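Local coordinates for putative sugar binding protein (Salmonella enterica subsp. enterica serovar Typhimurium, PDB 3KNZ) that probably binds carbohydrate derivatives such as sugar phosphates, as other SIS-domain proteins do, though its exact biochemical role is not established, at residues 96-110 against 124-138. Residues are numbered along the deposited sequence; the frame is centred on the assembly and turned at random.
Sequences SGKALVVGISQGGGS and GHITASMAGVAPATI
H125 and A99 open a pairing of parallel strands in which backbone amides and carbonyls largely satisfy one another. The imidazole lies edge-on to the incoming chain: A99 N donates to H125 ND1 at 3.0 Å, 7° out of the ring plane, a position reached with CG anti to the carbonyl carbon (chi1 -59°). ND1 accepts, and NE2 is hydrogen-bonded to L93 O, which together hold the ring's orientation. From there the strands 99-105 and 126-131 trade backbone bonds: I126 N to A99 O, V101 N to I126 O, A128 N to V101 O, G103 N to A128 O at 2.8 Å, M130 N to G103 O and S105 N to M130 O. L100 and V102 make their backbone bonds to the neighbouring strand 52-56, while T127 N reaches D143. L100 CD1 packs on I126 CG2 (3.7 Å), and V102 CG1 meets M130 CG (3.8 Å), on the face where helix 161-179 packs against I104 and M130. Beyond the strands, G108 O accepts from I138 N (2.9 Å, 154° at the hydrogen), tying the 106-109 loop to the 3-10 turn. In this beta-alpha-beta unit of the SIS fold, whose crossover is helix 111-122, alternating backbone bonds hold the parallel register, and the H125 imidazole secures its start by joining A99 N to L93 O.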
# COMPACT_ATOMS: atom_id res chain seq x y z
N SER A 96 -18.84 -4.38 -2.06
CA SER A 96 -18.82 -2.97 -2.39
C SER A 96 -20.11 -2.45 -3.01
O SER A 96 -20.83 -3.18 -3.70
CB SER A 96 -17.67 -2.68 -3.35
OG SER A 96 -17.62 -1.31 -3.72
N GLY A 97 -20.38 -1.18 -2.74
CA GLY A 97 -21.52 -0.48 -3.32
C GLY A 97 -21.14 -0.24 -4.77
O GLY A 97 -19.96 -0.24 -5.11
N LYS A 98 -22.14 -0.03 -5.62
CA LYS A 98 -21.87 0.18 -7.02
C LYS A 98 -20.77 1.21 -7.15
O LYS A 98 -20.83 2.27 -6.53
CB LYS A 98 -23.13 0.62 -7.75
CG LYS A 98 -23.01 0.62 -9.25
CD LYS A 98 -24.38 0.58 -9.89
CE LYS A 98 -24.27 0.50 -11.39
NZ LYS A 98 -25.60 0.32 -12.03
N ALA A 99 -19.75 0.90 -7.94
CA ALA A 99 -18.61 1.78 -8.10
C ALA A 99 -18.24 1.98 -9.56
O ALA A 99 -18.68 1.24 -10.44
CB ALA A 99 -17.41 1.20 -7.37
N LEU A 100 -17.43 3.01 -9.79
CA LEU A 100 -16.84 3.23 -11.09
C LEU A 100 -15.41 2.76 -10.90
O LEU A 100 -14.62 3.39 -10.20
CB LEU A 100 -16.86 4.70 -11.48
CG LEU A 100 -16.01 5.04 -12.72
CD1 LEU A 100 -16.62 4.42 -13.95
CD2 LEU A 100 -15.88 6.53 -12.87
N VAL A 101 -15.09 1.60 -11.47
CA VAL A 101 -13.74 1.08 -11.37
C VAL A 101 -12.96 1.57 -12.57
O VAL A 101 -13.30 1.26 -13.71
CB VAL A 101 -13.73 -0.46 -11.31
CG1 VAL A 101 -12.31 -0.97 -11.43
CG2 VAL A 101 -14.37 -0.94 -10.01
N VAL A 102 -11.92 2.36 -12.31
CA VAL A 102 -11.09 2.90 -13.37
C VAL A 102 -9.77 2.15 -13.39
O VAL A 102 -8.99 2.21 -12.44
CB VAL A 102 -10.80 4.39 -13.17
CG1 VAL A 102 -9.99 4.93 -14.33
CG2 VAL A 102 -12.09 5.18 -12.99
N GLY A 103 -9.53 1.42 -14.47
CA GLY A 103 -8.29 0.68 -14.63
C GLY A 103 -7.30 1.61 -15.28
O GLY A 103 -7.61 2.22 -16.30
N ILE A 104 -6.11 1.74 -14.68
CA ILE A 104 -5.08 2.64 -15.18
C ILE A 104 -3.79 1.89 -15.52
O ILE A 104 -3.28 1.09 -14.74
CB ILE A 104 -4.74 3.73 -14.13
CG1 ILE A 104 -6.02 4.32 -13.54
CG2 ILE A 104 -3.85 4.80 -14.75
CD1 ILE A 104 -5.76 5.27 -12.39
N SER A 105 -3.25 2.18 -16.70
CA SER A 105 -2.02 1.58 -17.15
C SER A 105 -1.32 2.52 -18.09
O SER A 105 -1.90 2.94 -19.08
CB SER A 105 -2.30 0.29 -17.90
OG SER A 105 -1.10 -0.20 -18.47
N GLN A 106 -0.07 2.87 -17.79
CA GLN A 106 0.68 3.78 -18.65
C GLN A 106 0.70 3.25 -20.09
O GLN A 106 0.46 4.00 -21.03
CB GLN A 106 2.10 3.99 -18.10
CG GLN A 106 2.09 4.55 -16.69
CD GLN A 106 1.33 5.86 -16.61
OE1 GLN A 106 1.78 6.87 -17.14
NE2 GLN A 106 0.20 5.86 -15.92
N GLY A 107 0.94 1.96 -20.24
CA GLY A 107 0.90 1.31 -21.55
C GLY A 107 -0.51 0.81 -21.85
O GLY A 107 -1.49 1.31 -21.31
N GLY A 108 -0.61 -0.21 -22.69
CA GLY A 108 -1.91 -0.77 -23.06
C GLY A 108 -2.63 -1.53 -21.94
O GLY A 108 -3.81 -1.85 -22.06
N GLY A 109 -1.92 -1.85 -20.88
CA GLY A 109 -2.56 -2.56 -19.78
C GLY A 109 -1.90 -3.85 -19.32
O GLY A 109 -1.28 -4.59 -20.10
N SER A 110 -2.05 -4.10 -18.03
CA SER A 110 -1.54 -5.28 -17.40
C SER A 110 -2.68 -6.25 -17.40
O SER A 110 -3.85 -5.84 -17.43
CB SER A 110 -1.13 -4.97 -15.96
OG SER A 110 -2.23 -4.47 -15.20
N GLY A 124 -21.55 -6.03 -12.05
CA GLY A 124 -22.39 -4.86 -12.23
C GLY A 124 -21.75 -3.49 -12.07
O GLY A 124 -22.41 -2.47 -12.27
N HIS A 125 -20.48 -3.43 -11.71
CA HIS A 125 -19.81 -2.14 -11.56
C HIS A 125 -19.50 -1.56 -12.94
O HIS A 125 -19.26 -2.31 -13.88
CB HIS A 125 -18.52 -2.27 -10.75
CG HIS A 125 -18.72 -2.81 -9.36
ND1 HIS A 125 -19.20 -2.04 -8.33
CD2 HIS A 125 -18.49 -4.04 -8.85
CE1 HIS A 125 -19.27 -2.77 -7.23
NE2 HIS A 125 -18.85 -3.99 -7.52
N ILE A 126 -19.53 -0.23 -13.05
CA ILE A 126 -19.20 0.42 -14.31
C ILE A 126 -17.68 0.46 -14.38
O ILE A 126 -17.02 0.70 -13.37
CB ILE A 126 -19.74 1.87 -14.41
CG1 ILE A 126 -21.27 1.90 -14.37
CG2 ILE A 126 -19.26 2.54 -15.70
CD1 ILE A 126 -21.86 1.72 -13.00
N THR A 127 -17.12 0.22 -15.56
CA THR A 127 -15.68 0.25 -15.72
C THR A 127 -15.23 1.35 -16.68
O THR A 127 -15.98 1.77 -17.56
CB THR A 127 -15.14 -1.08 -16.26
OG1 THR A 127 -15.80 -1.38 -17.50
CG2 THR A 127 -15.38 -2.19 -15.25
N ALA A 128 -14.00 1.82 -16.48
CA ALA A 128 -13.39 2.84 -17.33
C ALA A 128 -11.92 2.51 -17.47
O ALA A 128 -11.33 1.87 -16.61
CB ALA A 128 -13.57 4.21 -16.73
N SER A 129 -11.31 2.96 -18.56
CA SER A 129 -9.90 2.68 -18.78
C SER A 129 -9.13 3.96 -18.97
O SER A 129 -9.62 4.91 -19.57
CB SER A 129 -9.72 1.79 -20.00
OG SER A 129 -10.21 2.42 -21.17
N MSE A 130 -7.92 3.99 -18.42
CA MSE A 130 -7.01 5.12 -18.58
C MSE A 130 -5.64 4.62 -18.97
O MSE A 130 -4.77 4.46 -18.12
CB MSE A 130 -6.90 5.98 -17.32
CG MSE A 130 -8.11 6.83 -17.05
SE MSE A 130 -7.75 8.21 -15.74
CE MSE A 130 -9.56 8.95 -15.63
N ALA A 131 -5.48 4.36 -20.27
CA ALA A 131 -4.21 3.89 -20.81
C ALA A 131 -3.48 5.06 -21.47
O ALA A 131 -4.07 6.11 -21.70
CB ALA A 131 -4.45 2.78 -21.82
N GLY A 132 -2.21 4.87 -21.77
CA GLY A 132 -1.43 5.91 -22.44
C GLY A 132 -1.45 5.74 -23.95
O GLY A 132 -0.92 6.59 -24.67
N VAL A 133 -2.04 4.65 -24.43
CA VAL A 133 -2.11 4.38 -25.86
C VAL A 133 -3.54 4.02 -26.24
O VAL A 133 -4.37 3.73 -25.38
CB VAL A 133 -1.17 3.22 -26.28
CG1 VAL A 133 0.27 3.56 -25.94
CG2 VAL A 133 -1.58 1.92 -25.62
N ALA A 134 -3.82 4.06 -27.53
CA ALA A 134 -5.13 3.70 -28.03
C ALA A 134 -4.99 3.06 -29.40
O ALA A 134 -4.34 3.63 -30.28
CB ALA A 134 -6.03 4.92 -28.09
N PRO A 135 -5.55 1.86 -29.59
CA PRO A 135 -6.26 1.11 -28.56
C PRO A 135 -5.32 0.48 -27.53
O PRO A 135 -4.14 0.24 -27.81
CB PRO A 135 -7.01 0.03 -29.36
CG PRO A 135 -6.35 -0.04 -30.67
CD PRO A 135 -5.72 1.29 -30.93
N ALA A 136 -5.84 0.24 -26.33
CA ALA A 136 -5.08 -0.36 -25.25
C ALA A 136 -5.78 -1.66 -24.83
O ALA A 136 -7.00 -1.77 -24.94
CB ALA A 136 -5.00 0.60 -24.08
N THR A 137 -5.00 -2.63 -24.35
CA THR A 137 -5.56 -3.92 -23.94
C THR A 137 -6.67 -3.80 -22.89
O THR A 137 -7.64 -4.56 -22.93
CB THR A 137 -4.46 -4.86 -23.41
OG1 THR A 137 -3.47 -5.08 -24.43
CG2 THR A 137 -5.04 -6.20 -23.00
N ILE A 138 -6.56 -2.85 -21.97
CA ILE A 138 -7.58 -2.68 -20.94
C ILE A 138 -8.89 -2.05 -21.46
O ILE A 138 -9.91 -2.10 -20.78
CB ILE A 138 -7.03 -1.89 -19.71
CG1 ILE A 138 -6.50 -0.52 -20.13
CG2 ILE A 138 -5.94 -2.68 -19.02
CD1 ILE A 138 -6.02 0.35 -18.97